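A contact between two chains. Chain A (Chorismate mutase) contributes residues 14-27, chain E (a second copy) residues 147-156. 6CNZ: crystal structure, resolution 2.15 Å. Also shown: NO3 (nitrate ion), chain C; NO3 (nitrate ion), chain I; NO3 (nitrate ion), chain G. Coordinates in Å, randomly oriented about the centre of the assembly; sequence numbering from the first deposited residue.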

# COMPACT_ATOMS: atom_id res chain seq x y z
N ASP A 14 3.71 4.64 18.82
CA ASP A 14 4.48 4.86 17.61
C ASP A 14 3.72 4.47 16.35
O ASP A 14 4.33 4.25 15.28
CB ASP A 14 5.81 4.10 17.68
N THR A 15 2.40 4.35 16.45
CA THR A 15 1.62 3.99 15.28
C THR A 15 1.59 5.12 14.27
O THR A 15 1.48 4.86 13.06
CB THR A 15 0.20 3.60 15.69
OG1 THR A 15 -0.45 4.74 16.25
CG2 THR A 15 0.24 2.47 16.71
N ALA A 16 1.72 6.37 14.71
CA ALA A 16 1.72 7.48 13.76
C ALA A 16 2.85 7.32 12.76
O ALA A 16 2.64 7.41 11.54
CB ALA A 16 1.84 8.82 14.50
N LEU A 17 4.07 7.06 13.26
CA LEU A 17 5.20 6.81 12.38
C LEU A 17 4.98 5.58 11.51
O LEU A 17 5.28 5.59 10.31
CB LEU A 17 6.47 6.63 13.20
CG LEU A 17 7.06 7.87 13.87
CD1 LEU A 17 8.24 7.44 14.73
CD2 LEU A 17 7.49 8.84 12.80
N THR A 18 4.48 4.49 12.11
CA THR A 18 4.27 3.25 11.37
C THR A 18 3.32 3.45 10.19
O THR A 18 3.56 2.94 9.09
CB THR A 18 3.71 2.19 12.31
OG1 THR A 18 4.51 2.13 13.50
CG2 THR A 18 3.71 0.82 11.64
N ASN A 19 2.24 4.20 10.41
CA ASN A 19 1.29 4.47 9.33
C ASN A 19 1.92 5.35 8.26
O ASN A 19 1.70 5.12 7.06
CB ASN A 19 0.04 5.13 9.90
CG ASN A 19 -1.00 4.10 10.34
OD1 ASN A 19 -1.00 2.97 9.87
ND2 ASN A 19 -1.91 4.51 11.21
N LEU A 20 2.74 6.31 8.68
CA LEU A 20 3.43 7.19 7.73
C LEU A 20 4.36 6.38 6.82
O LEU A 20 4.37 6.57 5.60
CB LEU A 20 4.22 8.26 8.49
CG LEU A 20 4.84 9.36 7.63
CD1 LEU A 20 3.73 10.11 6.88
CD2 LEU A 20 5.67 10.32 8.46
N VAL A 21 5.17 5.50 7.41
CA VAL A 21 6.06 4.63 6.62
C VAL A 21 5.25 3.81 5.61
O VAL A 21 5.59 3.75 4.43
CB VAL A 21 6.87 3.72 7.57
CG1 VAL A 21 7.71 2.69 6.79
CG2 VAL A 21 7.75 4.56 8.47
N ALA A 22 4.18 3.17 6.07
CA ALA A 22 3.40 2.30 5.19
C ALA A 22 2.85 3.08 4.00
O ALA A 22 2.90 2.61 2.86
CB ALA A 22 2.26 1.65 5.96
N LEU A 23 2.35 4.29 4.25
CA LEU A 23 1.76 5.06 3.16
C LEU A 23 2.84 5.59 2.22
O LEU A 23 2.65 5.60 0.99
CB LEU A 23 0.89 6.19 3.71
CG LEU A 23 -0.42 5.71 4.36
CD1 LEU A 23 -1.00 6.81 5.26
CD2 LEU A 23 -1.46 5.23 3.30
N ALA A 24 3.99 6.02 2.78
CA ALA A 24 5.08 6.48 1.93
C ALA A 24 5.56 5.36 1.03
O ALA A 24 5.88 5.58 -0.14
CB ALA A 24 6.24 7.01 2.77
N SER A 25 5.63 4.15 1.57
CA SER A 25 6.03 3.00 0.77
C SER A 25 4.98 2.69 -0.29
O SER A 25 5.31 2.36 -1.44
CB SER A 25 6.28 1.80 1.68
OG SER A 25 6.42 0.60 0.94
N GLN A 26 3.71 2.80 0.08
CA GLN A 26 2.63 2.57 -0.86
C GLN A 26 2.70 3.56 -2.02
O GLN A 26 2.56 3.18 -3.19
CB GLN A 26 1.28 2.66 -0.13
CG GLN A 26 0.07 2.26 -0.93
CD GLN A 26 -1.23 2.19 -0.10
OE1 GLN A 26 -1.20 2.04 1.12
NE2 GLN A 26 -2.36 2.29 -0.77
N ARG A 27 2.96 4.83 -1.73
CA ARG A 27 3.09 5.81 -2.81
C ARG A 27 4.30 5.52 -3.67
O ARG A 27 4.23 5.59 -4.91
CB ARG A 27 3.17 7.23 -2.23
CG ARG A 27 2.97 8.32 -3.27
CD ARG A 27 3.42 9.67 -2.73
NE ARG A 27 2.95 10.75 -3.57
CZ ARG A 27 3.58 11.18 -4.66
NH1 ARG A 27 4.73 10.62 -5.02
NH2 ARG A 27 3.05 12.16 -5.38
N ALA E 147 -9.39 1.78 13.24
CA ALA E 147 -9.98 3.11 13.14
C ALA E 147 -8.92 4.16 12.79
O ALA E 147 -9.21 5.11 12.05
CB ALA E 147 -10.70 3.46 14.44
N ASN E 148 -7.70 4.01 13.31
CA ASN E 148 -6.64 4.96 12.96
C ASN E 148 -6.31 4.90 11.48
O ASN E 148 -6.00 5.93 10.87
CB ASN E 148 -5.39 4.68 13.79
CG ASN E 148 -5.50 5.23 15.19
OD1 ASN E 148 -6.24 6.18 15.44
ND2 ASN E 148 -4.73 4.66 16.12
N TRP E 149 -6.40 3.72 10.88
CA TRP E 149 -6.11 3.57 9.46
C TRP E 149 -7.23 4.14 8.60
O TRP E 149 -6.97 4.91 7.67
CB TRP E 149 -5.85 2.09 9.14
CG TRP E 149 -5.58 1.83 7.69
CD1 TRP E 149 -6.45 1.31 6.77
CD2 TRP E 149 -4.35 2.05 6.99
NE1 TRP E 149 -5.84 1.22 5.54
CE2 TRP E 149 -4.55 1.66 5.65
CE3 TRP E 149 -3.11 2.56 7.35
CZ2 TRP E 149 -3.56 1.75 4.69
CZ3 TRP E 149 -2.12 2.64 6.40
CH2 TRP E 149 -2.35 2.24 5.09
N LYS E 150 -8.48 3.80 8.93
CA LYS E 150 -9.62 4.24 8.12
C LYS E 150 -9.74 5.76 8.08
O LYS E 150 -10.10 6.32 7.04
CB LYS E 150 -10.92 3.62 8.65
CG LYS E 150 -11.12 2.14 8.31
CD LYS E 150 -12.40 1.59 8.96
CE LYS E 150 -12.69 0.16 8.54
NZ LYS E 150 -13.86 -0.41 9.26
N THR E 151 -9.45 6.44 9.19
CA THR E 151 -9.57 7.90 9.18
C THR E 151 -8.46 8.57 8.37
O THR E 151 -8.59 9.74 8.03
CB THR E 151 -9.62 8.45 10.60
OG1 THR E 151 -8.46 8.04 11.33
CG2 THR E 151 -10.87 7.95 11.31
N LEU E 152 -7.39 7.85 8.03
CA LEU E 152 -6.37 8.40 7.15
C LEU E 152 -6.74 8.22 5.69
O LEU E 152 -6.75 9.19 4.91
CB LEU E 152 -5.02 7.73 7.42
CG LEU E 152 -4.31 7.98 8.75
CD1 LEU E 152 -3.05 7.13 8.88
CD2 LEU E 152 -3.97 9.45 8.85
N THR E 153 -7.04 6.99 5.29
CA THR E 153 -7.14 6.63 3.88
C THR E 153 -8.52 6.93 3.32
O THR E 153 -8.64 7.23 2.13
CB THR E 153 -6.80 5.16 3.69
OG1 THR E 153 -7.52 4.38 4.66
CG2 THR E 153 -5.30 4.93 3.86
N ARG E 154 -9.57 6.84 4.14
CA ARG E 154 -10.91 7.26 3.75
C ARG E 154 -11.35 6.60 2.43
O ARG E 154 -11.74 7.27 1.47
CB ARG E 154 -10.99 8.79 3.66
N TYR E 155 -11.27 5.27 2.37
CA TYR E 155 -11.70 4.51 1.20
C TYR E 155 -13.23 4.45 1.11
O TYR E 155 -13.96 4.83 2.03
CB TYR E 155 -11.15 3.08 1.23
CG TYR E 155 -9.72 2.91 0.76
CD1 TYR E 155 -9.41 2.85 -0.60
CD2 TYR E 155 -8.68 2.77 1.67
CE1 TYR E 155 -8.11 2.67 -1.04
CE2 TYR E 155 -7.36 2.60 1.24
CZ TYR E 155 -7.09 2.55 -0.12
OH TYR E 155 -5.79 2.38 -0.55
N ASP E 156 -13.73 3.95 -0.02
CA ASP E 156 -15.16 3.78 -0.18
C ASP E 156 -15.70 2.74 0.80
O ASP E 156 -14.98 1.85 1.27
CB ASP E 156 -15.50 3.37 -1.62
CG ASP E 156 -15.30 4.51 -2.60
OD1 ASP E 156 -15.54 5.68 -2.21
OD2 ASP E 156 -14.90 4.25 -3.75
N NO3 C . -9.34 0.05 3.75
O1 NO3 C . -10.51 0.45 3.53
O2 NO3 C . -8.92 -1.00 3.19
O3 NO3 C . -8.59 0.73 4.53
N NO3 I . 5.11 12.89 -8.24
O1 NO3 I . 5.80 12.13 -7.50
O2 NO3 I . 3.84 12.85 -8.18
O3 NO3 I . 5.67 13.70 -9.04
N NO3 G . 9.69 0.08 0.42
O1 NO3 G . 8.93 0.91 -0.17
O2 NO3 G . 10.82 -0.21 -0.07
O3 NO3 G . 9.30 -0.47 1.49
O HOH W 1 -4.47 0.58 1.24

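Two helices need not touch backbone to backbone to form an interface; when their axes stay well apart, side chains must span the gap. The contact between two copies of chorismate mutase illustrates the point. The helix of residues 15-27 in chain A and the helix that ends at T153(E) run in broadly the same direction, their axes inclined by 47° and never closer than 11.3 Å. Even the nearest CA atoms, those of N19(A) and W149(E), lie 7.5 Å apart. Past T153(E), R154(E) adopts a positive phi and breaks the helical course, so that Y155(E) reaches the contact from a loop.

On chain A the contacting residues follow the helical repeat: T15(A), N19(A), L23(A) and Q26(A), spaced by four, four and three, all direct their CA-to-CB bonds toward chain E. The intervening turns are held by regular backbone hydrogen bonds such as L23(A) N to N19(A) O, 3.0 Å.

W149(E) has the largest covered area of any residue in the contact. Its CA-to-CB bond points sideways, but with chi1 in the t well the ring carries its far end nearer to chain A. There CH2 of W149(E) meets CD2 of L23(A) at 3.6 Å, an apolar contact that shields both groups from solvent. Polar groups gather at the ring's edge, near its plane: OD1 of N19(A) lies 3.3 Å from CE3 of W149(E), and OE1 of Q26(A) 4.1 Å from CH2 of W149(E). Such placement suits carbonyl oxygens, because the rim of an aromatic ring carries partial positive charge. The indole nitrogen is occupied separately: NE1 of W149(E) makes a weak hydrogen bond of 3.0 Å to O3 of the chain C nitrate, probably acquired from the crystallisation liquor.

L152(E) and T153(E) extend the packing around L23(A). CD1 of L23(A) lies 4.2 Å from CD1 of L152(E), while CD2 of L23(A) comes within 3.9 Å of the methyl CG2 of T153(E). The same leucine of chain E also packs against an amide, with CD1 of L152(E) 3.7 Å from ND2 of N19(A).

Toward the other end of the contact, water joins the chains. It lies 2.9 Å from OH of Y155(E) and accepts a weak hydrogen bond from NE2 of Q26(A) at 3.4 Å. Together the two stretches bury 369 Å², shared between apolar side chains and the amide-bearing N19(A), Q26(A) and N148(E).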